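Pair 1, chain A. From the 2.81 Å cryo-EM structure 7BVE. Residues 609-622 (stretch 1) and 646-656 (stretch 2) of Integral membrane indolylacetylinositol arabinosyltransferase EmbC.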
# COMPACT_ATOMS: atom_id res chain seq x y z
N GLY A 609 -19.67 -9.59 -22.24
CA GLY A 609 -20.24 -8.26 -22.00
C GLY A 609 -20.34 -7.91 -20.52
O GLY A 609 -20.09 -6.77 -20.12
N ALA A 610 -20.67 -8.90 -19.69
CA ALA A 610 -20.70 -8.68 -18.24
C ALA A 610 -19.30 -8.42 -17.69
O ALA A 610 -19.15 -7.62 -16.75
CB ALA A 610 -21.32 -9.89 -17.55
N ALA A 611 -18.28 -9.06 -18.25
CA ALA A 611 -16.91 -8.80 -17.80
C ALA A 611 -16.44 -7.39 -18.17
O ALA A 611 -15.72 -6.74 -17.40
CB ALA A 611 -15.96 -9.84 -18.37
N VAL A 612 -16.85 -6.92 -19.36
CA VAL A 612 -16.58 -5.54 -19.77
C VAL A 612 -17.23 -4.56 -18.80
O VAL A 612 -16.60 -3.60 -18.34
CB VAL A 612 -17.06 -5.31 -21.21
CG1 VAL A 612 -16.97 -3.86 -21.58
CG2 VAL A 612 -16.23 -6.12 -22.17
N LEU A 613 -18.50 -4.80 -18.46
CA LEU A 613 -19.19 -3.94 -17.49
C LEU A 613 -18.57 -4.00 -16.10
O LEU A 613 -18.58 -3.00 -15.38
CB LEU A 613 -20.67 -4.30 -17.41
CG LEU A 613 -21.57 -3.90 -18.56
CD1 LEU A 613 -22.90 -4.55 -18.39
CD2 LEU A 613 -21.73 -2.41 -18.52
N PHE A 614 -18.00 -5.14 -15.72
CA PHE A 614 -17.37 -5.24 -14.41
C PHE A 614 -16.08 -4.44 -14.33
O PHE A 614 -15.83 -3.75 -13.33
CB PHE A 614 -17.12 -6.69 -14.04
CG PHE A 614 -16.49 -6.86 -12.69
CD1 PHE A 614 -17.22 -6.63 -11.54
CD2 PHE A 614 -15.16 -7.24 -12.57
CE1 PHE A 614 -16.64 -6.77 -10.31
CE2 PHE A 614 -14.58 -7.39 -11.34
CZ PHE A 614 -15.32 -7.15 -10.20
N VAL A 615 -15.23 -4.51 -15.36
CA VAL A 615 -14.00 -3.71 -15.29
C VAL A 615 -14.30 -2.22 -15.48
O VAL A 615 -13.57 -1.36 -14.97
CB VAL A 615 -12.93 -4.20 -16.28
CG1 VAL A 615 -12.54 -5.63 -15.97
CG2 VAL A 615 -13.36 -4.06 -17.71
N THR A 616 -15.40 -1.89 -16.18
CA THR A 616 -15.79 -0.49 -16.26
C THR A 616 -16.33 0.02 -14.93
O THR A 616 -16.11 1.18 -14.57
CB THR A 616 -16.82 -0.32 -17.38
OG1 THR A 616 -16.29 -0.90 -18.57
CG2 THR A 616 -17.08 1.13 -17.66
N ALA A 617 -17.01 -0.85 -14.17
CA ALA A 617 -17.42 -0.51 -12.81
C ALA A 617 -16.22 -0.32 -11.90
O ALA A 617 -16.22 0.56 -11.03
CB ALA A 617 -18.32 -1.60 -12.24
N LEU A 618 -15.19 -1.15 -12.07
CA LEU A 618 -14.02 -1.06 -11.21
C LEU A 618 -13.17 0.17 -11.54
O LEU A 618 -12.44 0.66 -10.68
CB LEU A 618 -13.20 -2.35 -11.34
CG LEU A 618 -11.99 -2.58 -10.46
CD1 LEU A 618 -12.39 -2.58 -9.01
CD2 LEU A 618 -11.36 -3.89 -10.83
N SER A 619 -13.29 0.69 -12.76
CA SER A 619 -12.54 1.89 -13.13
C SER A 619 -13.04 3.15 -12.43
O SER A 619 -12.24 4.01 -12.06
CB SER A 619 -12.59 2.09 -14.63
OG SER A 619 -12.03 0.97 -15.28
N PHE A 620 -14.36 3.30 -12.25
CA PHE A 620 -14.97 4.51 -11.72
C PHE A 620 -14.95 4.60 -10.20
O PHE A 620 -15.67 5.43 -9.64
CB PHE A 620 -16.40 4.65 -12.20
CG PHE A 620 -16.53 5.23 -13.56
CD1 PHE A 620 -16.44 6.59 -13.74
CD2 PHE A 620 -16.75 4.43 -14.66
CE1 PHE A 620 -16.56 7.15 -14.99
CE2 PHE A 620 -16.87 4.98 -15.91
CZ PHE A 620 -16.77 6.35 -16.07
N ALA A 621 -14.16 3.78 -9.52
CA ALA A 621 -14.12 3.77 -8.07
C ALA A 621 -13.01 4.65 -7.53
O ALA A 621 -12.39 4.33 -6.52
CB ALA A 621 -13.97 2.34 -7.56
N THR A 622 -12.74 5.76 -8.20
CA THR A 622 -11.65 6.66 -7.85
C THR A 622 -12.05 8.07 -8.28
O THR A 622 -13.20 8.33 -8.60
CB THR A 622 -10.35 6.18 -8.49
OG1 THR A 622 -9.28 7.06 -8.14
CG2 THR A 622 -10.49 6.10 -9.98
N GLY A 646 -23.81 6.98 -7.73
CA GLY A 646 -22.47 6.50 -7.95
C GLY A 646 -22.44 5.71 -9.23
O GLY A 646 -23.33 4.89 -9.46
N PHE A 647 -21.46 5.95 -10.10
CA PHE A 647 -21.43 5.24 -11.37
C PHE A 647 -21.02 3.79 -11.17
O PHE A 647 -21.43 2.92 -11.95
CB PHE A 647 -20.47 5.93 -12.34
CG PHE A 647 -20.95 7.27 -12.85
CD1 PHE A 647 -22.26 7.68 -12.67
CD2 PHE A 647 -20.09 8.10 -13.53
CE1 PHE A 647 -22.68 8.90 -13.14
CE2 PHE A 647 -20.51 9.31 -14.00
CZ PHE A 647 -21.80 9.71 -13.81
N THR A 648 -20.24 3.52 -10.13
CA THR A 648 -19.72 2.18 -9.92
C THR A 648 -20.81 1.22 -9.44
O THR A 648 -20.83 0.05 -9.85
CB THR A 648 -18.53 2.25 -8.96
OG1 THR A 648 -18.01 0.94 -8.72
CG2 THR A 648 -18.86 2.92 -7.65
N THR A 649 -21.79 1.70 -8.67
CA THR A 649 -22.87 0.83 -8.23
C THR A 649 -23.86 0.56 -9.35
O THR A 649 -24.40 -0.54 -9.46
CB THR A 649 -23.58 1.44 -7.03
OG1 THR A 649 -24.23 2.64 -7.43
CG2 THR A 649 -22.59 1.75 -5.94
N MET A 650 -24.10 1.56 -10.20
CA MET A 650 -24.97 1.38 -11.36
C MET A 650 -24.36 0.39 -12.35
O MET A 650 -25.06 -0.49 -12.87
CB MET A 650 -25.20 2.72 -12.04
CG MET A 650 -25.92 3.74 -11.19
SD MET A 650 -25.98 5.34 -12.02
CE MET A 650 -26.73 6.37 -10.77
N LEU A 651 -23.05 0.50 -12.60
CA LEU A 651 -22.41 -0.43 -13.51
C LEU A 651 -22.29 -1.82 -12.91
O LEU A 651 -22.36 -2.81 -13.65
CB LEU A 651 -21.06 0.13 -13.94
CG LEU A 651 -21.08 1.34 -14.86
CD1 LEU A 651 -19.72 1.97 -14.93
CD2 LEU A 651 -21.51 0.92 -16.25
N LEU A 652 -22.15 -1.93 -11.59
CA LEU A 652 -22.16 -3.25 -10.95
C LEU A 652 -23.53 -3.90 -11.05
O LEU A 652 -23.63 -5.12 -11.27
CB LEU A 652 -21.73 -3.13 -9.49
CG LEU A 652 -21.57 -4.44 -8.73
CD1 LEU A 652 -20.41 -5.22 -9.28
CD2 LEU A 652 -21.39 -4.18 -7.26
N GLY A 653 -24.60 -3.12 -10.90
CA GLY A 653 -25.94 -3.66 -11.08
C GLY A 653 -26.20 -4.13 -12.50
O GLY A 653 -26.82 -5.17 -12.71
N LEU A 654 -25.70 -3.38 -13.48
CA LEU A 654 -25.83 -3.82 -14.87
C LEU A 654 -25.02 -5.08 -15.15
O LEU A 654 -25.43 -5.93 -15.94
CB LEU A 654 -25.41 -2.70 -15.82
CG LEU A 654 -26.33 -1.49 -15.88
CD1 LEU A 654 -25.69 -0.40 -16.70
CD2 LEU A 654 -27.65 -1.89 -16.47
N SER A 655 -23.87 -5.23 -14.48
CA SER A 655 -23.06 -6.44 -14.65
C SER A 655 -23.76 -7.67 -14.08
O SER A 655 -23.75 -8.74 -14.70
CB SER A 655 -21.71 -6.24 -13.98
OG SER A 655 -20.94 -7.42 -14.07
N VAL A 656 -24.39 -7.52 -12.91
CA VAL A 656 -25.14 -8.63 -12.32
C VAL A 656 -26.36 -8.98 -13.17
O VAL A 656 -26.69 -10.17 -13.35
CB VAL A 656 -25.53 -8.27 -10.87
CG1 VAL A 656 -26.42 -9.32 -10.25
CG2 VAL A 656 -24.27 -8.12 -10.03

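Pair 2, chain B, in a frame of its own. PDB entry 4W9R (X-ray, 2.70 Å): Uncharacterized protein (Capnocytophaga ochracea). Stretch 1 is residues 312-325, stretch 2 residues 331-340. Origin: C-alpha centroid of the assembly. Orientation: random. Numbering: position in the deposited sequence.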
# COMPACT_ATOMS: atom_id res chain seq x y z
N THR B 312 -35.23 4.80 17.20
CA THR B 312 -34.59 4.54 18.48
C THR B 312 -35.06 5.54 19.54
O THR B 312 -35.56 6.61 19.21
CB THR B 312 -33.05 4.62 18.38
OG1 THR B 312 -32.65 5.98 18.16
CG2 THR B 312 -32.54 3.75 17.24
N ALA B 313 -34.94 5.15 20.80
CA ALA B 313 -35.37 5.99 21.92
C ALA B 313 -34.50 7.23 22.11
O ALA B 313 -34.85 8.12 22.89
CB ALA B 313 -35.38 5.17 23.20
N MSE B 314 -33.38 7.30 21.40
CA MSE B 314 -32.39 8.35 21.62
C MSE B 314 -32.88 9.80 21.39
O MSE B 314 -32.63 10.66 22.23
CB MSE B 314 -31.15 8.09 20.76
CG MSE B 314 -29.96 8.93 21.17
SE MSE B 314 -28.32 8.40 20.26
CE MSE B 314 -28.68 9.22 18.54
N PRO B 315 -33.55 10.08 20.25
CA PRO B 315 -33.94 11.48 20.01
C PRO B 315 -34.82 12.07 21.11
O PRO B 315 -34.60 13.20 21.53
CB PRO B 315 -34.71 11.40 18.69
CG PRO B 315 -34.15 10.23 18.00
CD PRO B 315 -33.87 9.23 19.09
N ASN B 316 -35.81 11.31 21.57
CA ASN B 316 -36.71 11.80 22.61
C ASN B 316 -36.07 11.76 23.99
O ASN B 316 -36.48 12.49 24.89
CB ASN B 316 -38.01 11.00 22.61
CG ASN B 316 -38.93 11.39 21.47
OD1 ASN B 316 -38.99 12.56 21.08
ND2 ASN B 316 -39.65 10.41 20.92
N PHE B 317 -35.06 10.91 24.16
CA PHE B 317 -34.31 10.89 25.41
C PHE B 317 -33.49 12.17 25.55
O PHE B 317 -33.45 12.77 26.62
CB PHE B 317 -33.39 9.67 25.48
CG PHE B 317 -32.62 9.56 26.77
CD1 PHE B 317 -33.16 8.92 27.87
CD2 PHE B 317 -31.35 10.11 26.88
CE1 PHE B 317 -32.45 8.83 29.05
CE2 PHE B 317 -30.64 10.02 28.06
CZ PHE B 317 -31.19 9.37 29.15
N PHE B 318 -32.84 12.57 24.47
CA PHE B 318 -32.07 13.81 24.45
C PHE B 318 -32.98 15.01 24.67
O PHE B 318 -32.64 15.92 25.43
CB PHE B 318 -31.32 13.97 23.12
CG PHE B 318 -30.13 13.07 22.98
CD1 PHE B 318 -29.62 12.39 24.07
CD2 PHE B 318 -29.50 12.92 21.75
CE1 PHE B 318 -28.51 11.57 23.94
CE2 PHE B 318 -28.40 12.10 21.61
CZ PHE B 318 -27.90 11.43 22.71
N LEU B 319 -34.13 15.00 24.02
CA LEU B 319 -35.09 16.09 24.12
C LEU B 319 -35.69 16.18 25.52
O LEU B 319 -35.86 17.27 26.06
CB LEU B 319 -36.20 15.93 23.08
CG LEU B 319 -37.18 17.09 22.92
CD1 LEU B 319 -36.46 18.36 22.50
CD2 LEU B 319 -38.27 16.73 21.93
N ALA B 320 -35.99 15.03 26.11
CA ALA B 320 -36.54 14.98 27.46
C ALA B 320 -35.55 15.53 28.48
O ALA B 320 -35.93 16.25 29.40
CB ALA B 320 -36.94 13.56 27.83
N GLU B 321 -34.28 15.19 28.31
CA GLU B 321 -33.23 15.71 29.18
C GLU B 321 -33.11 17.22 29.02
O GLU B 321 -32.87 17.93 30.00
CB GLU B 321 -31.89 15.04 28.89
CG GLU B 321 -31.70 13.70 29.58
CD GLU B 321 -30.28 13.17 29.47
OE1 GLU B 321 -29.53 13.65 28.59
OE2 GLU B 321 -29.91 12.28 30.26
N TYR B 322 -33.28 17.70 27.80
CA TYR B 322 -33.21 19.14 27.52
C TYR B 322 -34.30 19.90 28.27
O TYR B 322 -34.06 20.98 28.80
CB TYR B 322 -33.33 19.41 26.02
CG TYR B 322 -33.61 20.86 25.70
CD1 TYR B 322 -32.60 21.81 25.76
CD2 TYR B 322 -34.89 21.28 25.35
CE1 TYR B 322 -32.85 23.14 25.47
CE2 TYR B 322 -35.15 22.61 25.06
CZ TYR B 322 -34.12 23.53 25.12
OH TYR B 322 -34.37 24.85 24.83
N TYR B 323 -35.50 19.33 28.29
CA TYR B 323 -36.62 19.97 28.96
C TYR B 323 -36.39 20.06 30.47
O TYR B 323 -36.78 21.04 31.10
CB TYR B 323 -37.92 19.22 28.66
CG TYR B 323 -38.46 19.51 27.28
CD1 TYR B 323 -38.38 20.79 26.74
CD2 TYR B 323 -39.04 18.51 26.51
CE1 TYR B 323 -38.87 21.07 25.48
CE2 TYR B 323 -39.53 18.78 25.24
CZ TYR B 323 -39.44 20.06 24.73
OH TYR B 323 -39.93 20.34 23.48
N GLU B 324 -35.72 19.05 31.03
CA GLU B 324 -35.36 19.08 32.44
C GLU B 324 -34.35 20.20 32.72
O GLU B 324 -34.45 20.89 33.73
CB GLU B 324 -34.79 17.74 32.88
CG GLU B 324 -35.83 16.64 33.05
CD GLU B 324 -35.26 15.38 33.69
OE1 GLU B 324 -34.33 14.78 33.11
OE2 GLU B 324 -35.74 15.00 34.78
N LYS B 325 -33.39 20.36 31.82
CA LYS B 325 -32.33 21.35 32.00
C LYS B 325 -32.84 22.79 31.95
O LYS B 325 -32.30 23.66 32.62
CB LYS B 325 -31.24 21.15 30.95
CG LYS B 325 -30.55 19.80 31.00
CD LYS B 325 -29.93 19.54 32.36
CE LYS B 325 -29.30 18.15 32.42
NZ LYS B 325 -28.66 17.89 33.74
N LYS B 331 -43.20 18.86 29.97
CA LYS B 331 -42.83 18.37 28.64
C LYS B 331 -41.83 17.23 28.74
O LYS B 331 -41.83 16.31 27.91
CB LYS B 331 -42.27 19.50 27.77
CG LYS B 331 -43.31 20.55 27.39
CD LYS B 331 -42.75 21.55 26.39
CE LYS B 331 -43.80 22.58 26.01
NZ LYS B 331 -43.30 23.53 24.98
N ALA B 332 -40.96 17.29 29.75
CA ALA B 332 -39.95 16.25 29.95
C ALA B 332 -40.60 14.90 30.23
O ALA B 332 -40.21 13.88 29.66
CB ALA B 332 -39.02 16.64 31.09
N LEU B 333 -41.60 14.91 31.11
CA LEU B 333 -42.32 13.69 31.46
C LEU B 333 -43.03 13.10 30.25
O LEU B 333 -42.97 11.89 30.01
CB LEU B 333 -43.34 13.97 32.57
CG LEU B 333 -44.16 12.76 33.03
CD1 LEU B 333 -43.25 11.69 33.60
CD2 LEU B 333 -45.21 13.18 34.04
N LYS B 334 -43.69 13.96 29.48
CA LYS B 334 -44.39 13.54 28.27
C LYS B 334 -43.41 12.97 27.25
O LYS B 334 -43.71 12.00 26.55
CB LYS B 334 -45.16 14.71 27.67
CG LYS B 334 -45.95 14.38 26.42
CD LYS B 334 -46.58 15.62 25.81
CE LYS B 334 -47.34 15.31 24.53
NZ LYS B 334 -48.50 14.41 24.77
N THR B 335 -42.22 13.57 27.18
CA THR B 335 -41.22 13.18 26.20
C THR B 335 -40.50 11.88 26.60
O THR B 335 -40.18 11.06 25.75
CB THR B 335 -40.18 14.29 26.00
OG1 THR B 335 -40.85 15.55 25.84
CG2 THR B 335 -39.33 14.02 24.77
N TYR B 336 -40.25 11.72 27.90
CA TYR B 336 -39.66 10.48 28.40
C TYR B 336 -40.58 9.29 28.11
O TYR B 336 -40.13 8.23 27.68
CB TYR B 336 -39.39 10.56 29.90
CG TYR B 336 -38.04 11.14 30.26
CD1 TYR B 336 -36.87 10.54 29.82
CD2 TYR B 336 -37.94 12.26 31.07
CE1 TYR B 336 -35.63 11.05 30.16
CE2 TYR B 336 -36.70 12.78 31.41
CZ TYR B 336 -35.55 12.18 30.95
OH TYR B 336 -34.32 12.69 31.29
N GLN B 337 -41.88 9.49 28.33
CA GLN B 337 -42.87 8.45 28.08
C GLN B 337 -42.94 8.12 26.59
O GLN B 337 -43.29 7.00 26.21
CB GLN B 337 -44.24 8.89 28.59
CG GLN B 337 -44.34 9.00 30.10
CD GLN B 337 -45.61 9.69 30.56
OE1 GLN B 337 -46.32 10.30 29.75
NE2 GLN B 337 -45.90 9.61 31.85
N LYS B 338 -42.60 9.10 25.76
CA LYS B 338 -42.60 8.91 24.32
C LYS B 338 -41.37 8.11 23.89
O LYS B 338 -41.41 7.33 22.95
CB LYS B 338 -42.63 10.26 23.60
CG LYS B 338 -43.38 10.26 22.28
CD LYS B 338 -43.61 11.68 21.78
CE LYS B 338 -44.49 11.69 20.54
NZ LYS B 338 -44.77 13.08 20.07
N ALA B 339 -40.27 8.32 24.61
CA ALA B 339 -39.02 7.63 24.32
C ALA B 339 -39.09 6.16 24.74
O ALA B 339 -38.45 5.30 24.13
CB ALA B 339 -37.85 8.32 25.02
N TYR B 340 -39.87 5.89 25.78
CA TYR B 340 -40.00 4.55 26.32
C TYR B 340 -40.64 3.58 25.32
O TYR B 340 -40.46 2.37 25.41
CB TYR B 340 -40.82 4.58 27.61
CG TYR B 340 -40.88 3.26 28.35
CD1 TYR B 340 -39.84 2.87 29.18
CD2 TYR B 340 -41.97 2.41 28.22
CE1 TYR B 340 -39.89 1.66 29.86
CE2 TYR B 340 -42.03 1.21 28.89
CZ TYR B 340 -40.98 0.84 29.71
OH TYR B 340 -41.03 -0.36 30.39

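The sharpest difference lies in how polar groups tie the two helices together. In pair 1, two hydroxyls of the second helix reach backbone carbonyls of the first: A:Thr648 OG1 donates to A:Ala617 O at 2.9 Å, and A:Ser655 OG donates to A:Ala610 O at 3.2 Å. The superposition places B:Ala332 and B:Ala339 at these two positions, and neither has a hydroxyl to donate. Methyl groups meet the matching carbonyl region instead, with B:Ala332 CB 3.5 Å from B:Ala320 O. The one hydrogen bond across pair 2 joins side chain to side chain, from B:Tyr336 OH to B:Glu324 OE1 at 2.8 Å.

These differences sit on nearly the same frame. Fourteen central residues superpose on N, CA and C with an RMSD of 0.2 Å. The helices run nearly antiparallel in both, at 167° with a closest axial approach of 8.1 Å in pair 1 and at 166° and 8.0 Å in pair 2. The register agrees as well: A:Ala617 CA lies 4.6 Å from A:Thr648 CA, and the matched B:Ala320 CA lies 4.4 Å from B:Ala332 CA. Small residues at these positions accompany the close backbones. Buried area is similar, 587 Å² against 649 Å².

A:Ala617 and B:Ala320 are the most faithful match, their side-chain centres only 0.1 Å apart, yet their surroundings differ. A:Ala617 CB packs against A:Leu651 CB at 3.7 Å. B:Ala320 CB makes the corresponding contact, 3.8 Å from B:Thr335 CB, and in addition lies over the face of the B:Tyr336 ring, 3.6 Å from B:Tyr336 CG and almost exactly on the ring normal, a CH-pi contact.

That ring replaces A:Leu652, whose CD1 approaches the edge of the A:Phe614 ring, 4.2 Å from A:Phe614 CD1. Although the CA-to-CB bond of B:Tyr336 points away from the first helix, its end comes nearer, and the side chain fits as a knob among B:Phe317, B:Ala320, B:Glu321 and B:Glu324. Its edge also faces the B:Phe317 ring in an offset edge-to-face pair, with planes at 75°. The phenylalanines A:Phe614 and B:Phe317 match, both with chi1 in t.

One residue earlier in the second helix, A:Leu651 matches B:Thr335, and both point toward the first helix. The leucine is the longer filler: its CD2 meets A:Leu613 CD2 at 4.0 Å and its CD1 meets A:Phe620 CD2 at 3.9 Å. B:Thr335 is a compact knob among B:Asn316, B:Leu319, B:Ala320 and B:Tyr323, while its OG1 turns back to its own helix in a very short 2.4 Å hydrogen bond to B:Lys331 O.

Near the start of the second stretch, an aromatic ring of the first meets different partners. A:Phe620 presents a face to the edge of A:Phe647, with planes at 84° and A:Phe620 CE1 3.9 Å from A:Phe647 CD2. At the matching positions, B:Tyr323 carries B:Lys331 CB over one face, 3.6 Å from B:Tyr323 CD2: an aliphatic CH-pi contact replaces the aromatic pair.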